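Local coordinates for transcriptional regulator, TetR family (Thermus thermophilus, PDB 3VPR), which represses transcription as a TetR-family regulator, probably by binding operator DNA through its helix-turn-helix motif, at the interface of chains A and B. Numbering follows the deposited sequence. Chains: chain A/B, Transcriptional regulator, TetR family.

The interface of chains A and B. Residues chain A 79, 130, 139-140, 142, 147, 181; chain B 180, 184-185.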
# COMPACT_ATOMS: atom_id res chain seq x y z
N LEU A 79 9.27 -14.80 -13.04
CA LEU A 79 8.51 -13.68 -12.51
C LEU A 79 7.20 -14.19 -11.92
O LEU A 79 6.79 -13.74 -10.85
CB LEU A 79 8.23 -12.66 -13.61
CG LEU A 79 7.35 -11.47 -13.18
CD1 LEU A 79 8.08 -10.65 -12.12
CD2 LEU A 79 7.02 -10.60 -14.39
N LEU A 130 13.78 -9.29 -13.53
CA LEU A 130 13.35 -8.39 -14.59
C LEU A 130 14.52 -8.00 -15.48
O LEU A 130 14.42 -8.01 -16.70
CB LEU A 130 12.70 -7.13 -14.00
CG LEU A 130 11.43 -7.40 -13.18
CD1 LEU A 130 10.99 -6.12 -12.46
CD2 LEU A 130 10.34 -7.91 -14.11
N PHE A 139 12.02 -9.60 -22.24
CA PHE A 139 11.15 -8.50 -21.86
C PHE A 139 11.67 -7.30 -22.65
O PHE A 139 12.85 -7.23 -22.99
CB PHE A 139 11.25 -8.19 -20.36
CG PHE A 139 10.79 -9.31 -19.45
CD1 PHE A 139 9.74 -10.14 -19.82
CD2 PHE A 139 11.39 -9.49 -18.20
CE1 PHE A 139 9.29 -11.14 -18.96
CE2 PHE A 139 10.94 -10.49 -17.33
CZ PHE A 139 9.88 -11.32 -17.71
N ARG A 140 10.79 -6.35 -22.96
CA ARG A 140 11.22 -5.17 -23.68
C ARG A 140 12.02 -4.28 -22.72
O ARG A 140 12.09 -4.57 -21.52
CB ARG A 140 10.01 -4.42 -24.25
CG ARG A 140 9.06 -3.87 -23.22
CD ARG A 140 7.81 -3.35 -23.90
NE ARG A 140 6.83 -2.88 -22.93
CZ ARG A 140 6.86 -1.67 -22.38
NH1 ARG A 140 7.81 -0.80 -22.71
NH2 ARG A 140 5.94 -1.33 -21.48
N VAL A 142 12.55 -1.75 -20.23
CA VAL A 142 11.72 -1.03 -19.27
C VAL A 142 12.56 -0.63 -18.08
O VAL A 142 13.59 -1.23 -17.81
CB VAL A 142 10.55 -1.91 -18.77
CG1 VAL A 142 9.62 -2.23 -19.91
CG2 VAL A 142 11.10 -3.20 -18.15
N ALA A 147 9.48 -1.09 -12.86
CA ALA A 147 8.72 -2.31 -13.10
C ALA A 147 8.67 -3.14 -11.82
O ALA A 147 7.63 -3.73 -11.49
CB ALA A 147 9.37 -3.13 -14.23
N ILE A 181 0.56 -7.95 -16.09
CA ILE A 181 1.81 -7.22 -16.19
C ILE A 181 2.70 -7.75 -17.32
O ILE A 181 3.43 -6.99 -17.95
CB ILE A 181 2.60 -7.25 -14.83
CG1 ILE A 181 3.73 -6.22 -14.85
CG2 ILE A 181 3.19 -8.64 -14.58
CD1 ILE A 181 3.25 -4.80 -14.91
N LEU B 180 3.81 0.77 -18.82
CA LEU B 180 4.04 -0.59 -18.36
C LEU B 180 2.77 -1.44 -18.35
O LEU B 180 2.77 -2.54 -18.90
CB LEU B 180 4.67 -0.58 -16.96
CG LEU B 180 4.95 -1.95 -16.34
CD1 LEU B 180 5.81 -2.79 -17.30
CD2 LEU B 180 5.66 -1.78 -15.01
N GLY B 184 2.62 -4.06 -21.23
CA GLY B 184 3.15 -5.26 -20.60
C GLY B 184 4.66 -5.28 -20.67
O GLY B 184 5.29 -4.33 -21.15
N LEU B 185 5.25 -6.37 -20.21
CA LEU B 185 6.70 -6.52 -20.20
C LEU B 185 7.28 -7.25 -21.41
O LEU B 185 8.40 -6.98 -21.82
CB LEU B 185 7.13 -7.28 -18.94
CG LEU B 185 6.95 -6.64 -17.58
CD1 LEU B 185 7.25 -7.69 -16.50
CD2 LEU B 185 7.88 -5.42 -17.44
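B:Leu185, just past helix 170-183 of its chain, pushes its side chain into an apolar pocket of chain A. Its CD1 methyl leads, meeting CD2 of A:Leu79 at 3.6 Å and CD2 of A:Leu130 at 3.9 Å, the side chains of A:Leu79 and A:Leu130 each crossing that of B:Leu185 at about a right angle. The other branch, CD2, turns to CG2 of A:Val142, and CB lies 4.0 Å from ring atom CD1 of A:Phe139. Five residues earlier, still within helix 170-183, B:Leu180 sets CG against A:Ile181 CD1 (3.6 Å) and CD2 against A:Ala147 CA (3.6 Å). With CG of B:Leu185 anti to its own carbonyl carbon (chi1 -67°), the isobutyl group points inward while the carbonyl faces the loop of chain A. There the backbone N of A:Arg140 donates to B:Leu185 O at 2.7 Å, nearly along the C=O axis (175°). The A:Arg140 side chain, extended from CG to NE, reaches alongside the same segment, and its NE donates to B:Gly184 O at 2.8 Å, tilted 19° from the carbonyl plane; the NH2 bond to that oxygen is weak. An alanine in place of A:Arg140 would probably leave the B:Gly184 carbonyl without its side-chain donors and the segment freer to shift. Behind this contact, A:Val142 CG1 covers one guanidinium face near its rim. Repeated by the two-fold, this leucine-in-pocket clasp ties each chain's C-terminal segment to its partner and probably helps hold the repressor dimer together.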